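Uncharacterized HTH-type transcriptional regulator HI_0893 (Haemophilus influenzae, PDB 3QKX) probably binds cis-regulatory DNA and controls transcription as a TetR-family regulator. Local coordinates at residues K90-F95 and K154-L159; E83-M88 and L150-T155. One frame throughout, in Å; residues are numbered along the deposited sequence.

Contact 1: K90-F95 and K154-L159; sequences KNIWYF and KTAINL. With SO4 (sulfate ion), chain F.
I92 of helix 81-98 packs on the methyl of A156, while W93 meets the carbonyl oxygen of A156 and, about a turn on, L159; the angle of 15° between the two short helix axes shows that the segments run nearly parallel. Their axes approach to 8.7 Å, and the small methyl of A156 sits where the backbones come nearest. I92 points toward the partner helix. The branch I92 CG2, anti to the backbone N, reaches A156 CB at 3.9 Å and also I157 CG1 at 3.8 Å, so one methyl serves two neighbouring residues. The side chains of I92 and I157 cross obliquely.

W93 approaches differently. Its CG is anti to the backbone N (chi1 171°); the CB bond does not point at helix 154-165, but the six-membered ring ends nearer to it and does the touching. W93 CE3 meets A156 O edge-on, close to the ring plane, at 3.9 Å; this is a contact of a ring carbon with a carbonyl oxygen. Further round the rim, W93 CZ3 lies 3.7 Å from L159 CG and equally near L159 CB and L159 CD2, with L159 C near the ring plane. The L159 branch comes obliquely to the ring.

The indole of W93 also meets the ring of W89 and touches L175 of helix 172-184, while N158 of helix 154-165 hydrogen-bonds N158 of the second subunit. Two nearly parallel helices meeting through apolar side chains, with an alanine at their closest point, form part of the all-helical C-terminal domain of this TetR-family regulator.

Contact 2: E83-M88 and L150-T155; sequences EQYRQM and LLSLKT. With SO4 (sulfate ion), chain F.
The break between helices 145-151 and 154-165 packs against helix 81-98 inside the TetR-type C-terminal domain, with Y85 and M88 meeting S152 and L153. In Y85, chi1 of 171° sets CG anti to the backbone N; the CB bond does not point at the turn, but the far end of the ring comes nearer to S152 and L153 and does the touching. Y85 CE1 lies 3.7 Å from S152 CB, which approaches obliquely, whereas L153 N lies at the ring edge, near its plane. Y85 OH is 3.3 Å from S152 O, but the angle is too poor for a hydrogen bond; the hydroxyl is instead hydrogen-bonded to S182 OG of helix 172-184. S152 OG has its own partner in L148 O, one turn back.

L153 supplies the apolar half. L153 CG is 3.9 Å from Y85 CE1, and the two methyls diverge toward helix 81-98: L153 CD1 reaches M88 CB at 4.1 Å, and L153 CD2 reaches M88 C at 3.9 Å. M88, a selenomethionine, thus offers the base of its side chain and its backbone, while F130 of helix 126-137 also packs against its side chain.

The turn is tied internally by T155. S152 O accepts T155 OG1 at 2.6 Å, with a C=O...donor angle of 162°, and also T155 N, so two donors of one residue hold this carbonyl. Elsewhere on helix 81-98, R86 NH1 bonds E83 OE1 on its syn lone pair at 2.9 Å in a salt bridge, and the same guanidinium binds a sulfate, probably from the crystallisation liquor. The arrangement is that of a helix-helix junction whose turn is covered by an aromatic side chain of a third helix, within a helical C-terminal domain.

The centres of contacts 1 and 2 lie 8 Å apart, and both use helix 81-98. Contact 2 packs its earlier part, E83-M88, on the break ahead of helix 154-165; contact 1 packs the next part, K90-F95, on the first turns of that helix. Later in the chain, L150-T155 overlaps K154-L159 at K154 and T155. The order is the same along both partners, in keeping with the 15° between the axes in contact 1. The two touch directly, I92 CD1 lying 3.8 Å from L153 CD1, so their apolar surfaces are continuous. Within this C-terminal domain, the 150-159 side also meets the second subunit, where L150 O accepts N158 ND2 of that subunit.

Contact 1: K90-F95 and K154-L159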
# COMPACT_ATOMS: atom_id res chain seq x y z
N LYS A 90 17.05 -3.67 -1.33
CA LYS A 90 17.80 -2.47 -0.99
C LYS A 90 17.61 -1.39 -2.04
O LYS A 90 17.50 -0.19 -1.72
CB LYS A 90 19.29 -2.78 -0.87
CG LYS A 90 19.66 -3.69 0.28
CD LYS A 90 21.01 -4.32 0.03
CE LYS A 90 22.15 -3.53 0.69
NZ LYS A 90 23.49 -4.15 0.41
N ASN A 91 17.58 -1.80 -3.31
CA ASN A 91 17.32 -0.86 -4.39
C ASN A 91 16.01 -0.13 -4.16
O ASN A 91 15.96 1.08 -4.27
CB ASN A 91 17.23 -1.54 -5.74
CG ASN A 91 18.57 -2.08 -6.26
OD1 ASN A 91 19.63 -1.65 -5.84
ND2 ASN A 91 18.50 -3.05 -7.16
N ILE A 92 14.96 -0.87 -3.81
CA ILE A 92 13.66 -0.26 -3.58
C ILE A 92 13.69 0.62 -2.35
O ILE A 92 13.16 1.73 -2.38
CB ILE A 92 12.54 -1.32 -3.40
CG1 ILE A 92 12.34 -2.11 -4.69
CG2 ILE A 92 11.23 -0.65 -3.02
CD1 ILE A 92 11.24 -3.22 -4.55
N TRP A 93 14.29 0.12 -1.28
CA TRP A 93 14.33 0.81 0.02
C TRP A 93 15.03 2.14 -0.09
O TRP A 93 14.46 3.18 0.28
CB TRP A 93 15.03 -0.06 1.07
CG TRP A 93 15.30 0.63 2.35
CD1 TRP A 93 16.50 1.13 2.78
CD2 TRP A 93 14.35 0.94 3.36
NE1 TRP A 93 16.35 1.72 4.00
CE2 TRP A 93 15.04 1.62 4.38
CE3 TRP A 93 13.00 0.72 3.51
CZ2 TRP A 93 14.42 2.07 5.53
CZ3 TRP A 93 12.37 1.18 4.67
CH2 TRP A 93 13.08 1.84 5.65
N TYR A 94 16.24 2.12 -0.62
CA TYR A 94 17.02 3.34 -0.77
C TYR A 94 16.46 4.26 -1.83
O TYR A 94 16.68 5.45 -1.76
CB TYR A 94 18.49 3.03 -1.07
CG TYR A 94 19.20 2.41 0.10
CD1 TYR A 94 19.37 3.11 1.30
CD2 TYR A 94 19.72 1.12 0.02
CE1 TYR A 94 20.01 2.53 2.38
CE2 TYR A 94 20.35 0.53 1.09
CZ TYR A 94 20.50 1.23 2.27
OH TYR A 94 21.13 0.62 3.32
N PHE A 95 15.76 3.72 -2.84
CA PHE A 95 15.17 4.57 -3.87
C PHE A 95 14.05 5.42 -3.29
O PHE A 95 13.98 6.63 -3.59
CB PHE A 95 14.62 3.75 -5.02
CG PHE A 95 13.84 4.55 -6.02
CD1 PHE A 95 14.48 5.33 -6.96
CD2 PHE A 95 12.45 4.52 -6.03
CE1 PHE A 95 13.77 6.06 -7.88
CE2 PHE A 95 11.73 5.26 -6.96
CZ PHE A 95 12.40 6.02 -7.88
N LYS A 154 7.47 -6.74 -1.54
CA LYS A 154 6.46 -5.80 -1.08
C LYS A 154 6.81 -5.19 0.26
O LYS A 154 6.47 -4.05 0.46
CB LYS A 154 5.10 -6.46 -1.01
CG LYS A 154 3.93 -5.56 -0.66
CD LYS A 154 3.79 -4.38 -1.59
CE LYS A 154 2.46 -3.67 -1.37
NZ LYS A 154 2.33 -2.44 -2.21
N THR A 155 7.48 -5.93 1.15
CA THR A 155 7.88 -5.42 2.47
C THR A 155 8.72 -4.13 2.38
O THR A 155 8.53 -3.20 3.14
CB THR A 155 8.66 -6.46 3.29
OG1 THR A 155 9.74 -7.00 2.49
CG2 THR A 155 7.73 -7.60 3.77
N ALA A 156 9.60 -4.08 1.38
CA ALA A 156 10.44 -2.91 1.16
C ALA A 156 9.58 -1.68 0.99
O ALA A 156 9.82 -0.65 1.64
CB ALA A 156 11.31 -3.11 -0.00
N ILE A 157 8.51 -1.81 0.20
CA ILE A 157 7.62 -0.69 -0.07
C ILE A 157 6.78 -0.35 1.15
O ILE A 157 6.59 0.82 1.46
CB ILE A 157 6.67 -0.97 -1.26
CG1 ILE A 157 7.48 -1.24 -2.53
CG2 ILE A 157 5.71 0.20 -1.46
CD1 ILE A 157 6.69 -1.93 -3.65
N ASN A 158 6.28 -1.36 1.84
CA ASN A 158 5.43 -1.14 3.00
C ASN A 158 6.24 -0.51 4.17
O ASN A 158 5.71 0.33 4.94
CB ASN A 158 4.74 -2.47 3.44
CG ASN A 158 3.50 -2.82 2.58
OD1 ASN A 158 2.94 -1.97 1.92
ND2 ASN A 158 3.08 -4.09 2.62
N LEU A 159 7.50 -0.92 4.31
CA LEU A 159 8.35 -0.41 5.38
C LEU A 159 8.68 1.07 5.18
O LEU A 159 8.54 1.86 6.11
CB LEU A 159 9.63 -1.23 5.50
CG LEU A 159 10.41 -1.07 6.79
CD1 LEU A 159 9.56 -1.50 8.03
CD2 LEU A 159 11.65 -1.86 6.72
S SO4 F . 27.00 -6.17 1.40
O1 SO4 F . 26.89 -6.16 -0.06
O2 SO4 F . 26.68 -7.49 1.95
O3 SO4 F . 26.09 -5.16 1.95
O4 SO4 F . 28.36 -5.83 1.81

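Contact 2: E83-M88 and L150-T155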
# COMPACT_ATOMS: atom_id res chain seq x y z
N GLU A 83 21.12 -12.99 -2.64
CA GLU A 83 21.79 -11.70 -2.82
C GLU A 83 21.18 -10.88 -3.95
O GLU A 83 21.15 -9.64 -3.87
CB GLU A 83 23.30 -11.87 -3.04
CG GLU A 83 24.06 -12.46 -1.84
CD GLU A 83 23.97 -11.60 -0.55
OE1 GLU A 83 23.66 -10.37 -0.63
OE2 GLU A 83 24.21 -12.17 0.55
N GLN A 84 20.67 -11.55 -4.99
CA GLN A 84 19.93 -10.88 -6.04
C GLN A 84 18.66 -10.29 -5.47
O GLN A 84 18.30 -9.18 -5.78
CB GLN A 84 19.61 -11.82 -7.20
CG GLN A 84 20.82 -12.28 -7.98
CD GLN A 84 20.51 -13.40 -8.98
OE1 GLN A 84 19.36 -13.55 -9.43
NE2 GLN A 84 21.53 -14.17 -9.35
N TYR A 85 17.99 -11.05 -4.62
CA TYR A 85 16.79 -10.58 -3.96
C TYR A 85 17.11 -9.44 -2.97
O TYR A 85 16.42 -8.46 -2.94
CB TYR A 85 16.06 -11.72 -3.26
CG TYR A 85 14.93 -11.24 -2.37
CD1 TYR A 85 13.68 -11.02 -2.88
CD2 TYR A 85 15.12 -11.08 -1.00
CE1 TYR A 85 12.62 -10.57 -2.04
CE2 TYR A 85 14.09 -10.64 -0.19
CZ TYR A 85 12.86 -10.38 -0.71
OH TYR A 85 11.85 -9.95 0.13
N ARG A 86 18.17 -9.61 -2.19
CA ARG A 86 18.60 -8.60 -1.24
C ARG A 86 18.97 -7.30 -1.93
O ARG A 86 18.59 -6.24 -1.47
CB ARG A 86 19.77 -9.13 -0.43
CG ARG A 86 20.41 -8.14 0.54
CD ARG A 86 21.20 -8.88 1.57
NE ARG A 86 22.01 -7.97 2.36
CZ ARG A 86 23.26 -7.59 2.08
NH1 ARG A 86 23.92 -8.03 1.01
NH2 ARG A 86 23.85 -6.72 2.90
N GLN A 87 19.67 -7.38 -3.04
CA GLN A 87 19.97 -6.18 -3.84
C GLN A 87 18.68 -5.48 -4.27
O GLN A 87 18.59 -4.27 -4.16
CB GLN A 87 20.76 -6.55 -5.08
CG GLN A 87 21.25 -5.35 -5.94
CD GLN A 87 22.24 -4.50 -5.19
OE1 GLN A 87 23.32 -4.95 -4.89
NE2 GLN A 87 21.83 -3.30 -4.81
N MSE A 88 17.72 -6.24 -4.77
CA MSE A 88 16.46 -5.67 -5.23
C MSE A 88 15.71 -5.02 -4.07
O MSE A 88 15.12 -3.97 -4.23
CB MSE A 88 15.57 -6.73 -5.91
CG MSE A 88 15.99 -7.05 -7.33
SE MSE A 88 14.67 -8.18 -8.23
CE MSE A 88 14.92 -9.85 -7.23
N LEU A 150 4.15 -10.02 -3.40
CA LEU A 150 3.36 -9.47 -2.31
C LEU A 150 3.70 -10.11 -0.95
O LEU A 150 3.40 -9.51 0.09
CB LEU A 150 1.86 -9.55 -2.62
CG LEU A 150 1.38 -8.65 -3.78
CD1 LEU A 150 -0.09 -8.98 -4.18
CD2 LEU A 150 1.54 -7.09 -3.56
N LEU A 151 4.33 -11.29 -0.98
CA LEU A 151 4.88 -11.95 0.21
C LEU A 151 6.31 -11.52 0.56
O LEU A 151 6.78 -11.83 1.64
CB LEU A 151 4.87 -13.48 0.05
CG LEU A 151 3.54 -14.23 0.06
CD1 LEU A 151 3.77 -15.72 -0.17
CD2 LEU A 151 2.77 -14.02 1.36
N SER A 152 7.01 -10.85 -0.36
CA SER A 152 8.47 -10.66 -0.20
C SER A 152 8.93 -9.19 -0.46
O SER A 152 8.96 -8.37 0.48
CB SER A 152 9.22 -11.65 -1.08
OG SER A 152 8.89 -11.47 -2.45
N LEU A 153 9.23 -8.84 -1.71
CA LEU A 153 9.72 -7.50 -2.00
C LEU A 153 8.76 -6.42 -1.56
O LEU A 153 9.19 -5.32 -1.24
CB LEU A 153 9.98 -7.29 -3.49
CG LEU A 153 11.38 -7.45 -3.98
CD1 LEU A 153 11.47 -6.93 -5.43
CD2 LEU A 153 12.33 -6.73 -3.07
N LYS A 154 7.47 -6.74 -1.54
CA LYS A 154 6.46 -5.80 -1.08
C LYS A 154 6.81 -5.19 0.26
O LYS A 154 6.47 -4.05 0.46
CB LYS A 154 5.10 -6.46 -1.01
CG LYS A 154 3.93 -5.56 -0.66
CD LYS A 154 3.79 -4.38 -1.59
CE LYS A 154 2.46 -3.67 -1.37
NZ LYS A 154 2.33 -2.44 -2.21
N THR A 155 7.48 -5.93 1.15
CA THR A 155 7.88 -5.42 2.47
C THR A 155 8.72 -4.13 2.38
O THR A 155 8.53 -3.20 3.14
CB THR A 155 8.66 -6.46 3.29
OG1 THR A 155 9.74 -7.00 2.49
CG2 THR A 155 7.73 -7.60 3.77
S SO4 F . 27.00 -6.17 1.40
O1 SO4 F . 26.89 -6.16 -0.06
O2 SO4 F . 26.68 -7.49 1.95
O3 SO4 F . 26.09 -5.16 1.95
O4 SO4 F . 28.36 -5.83 1.81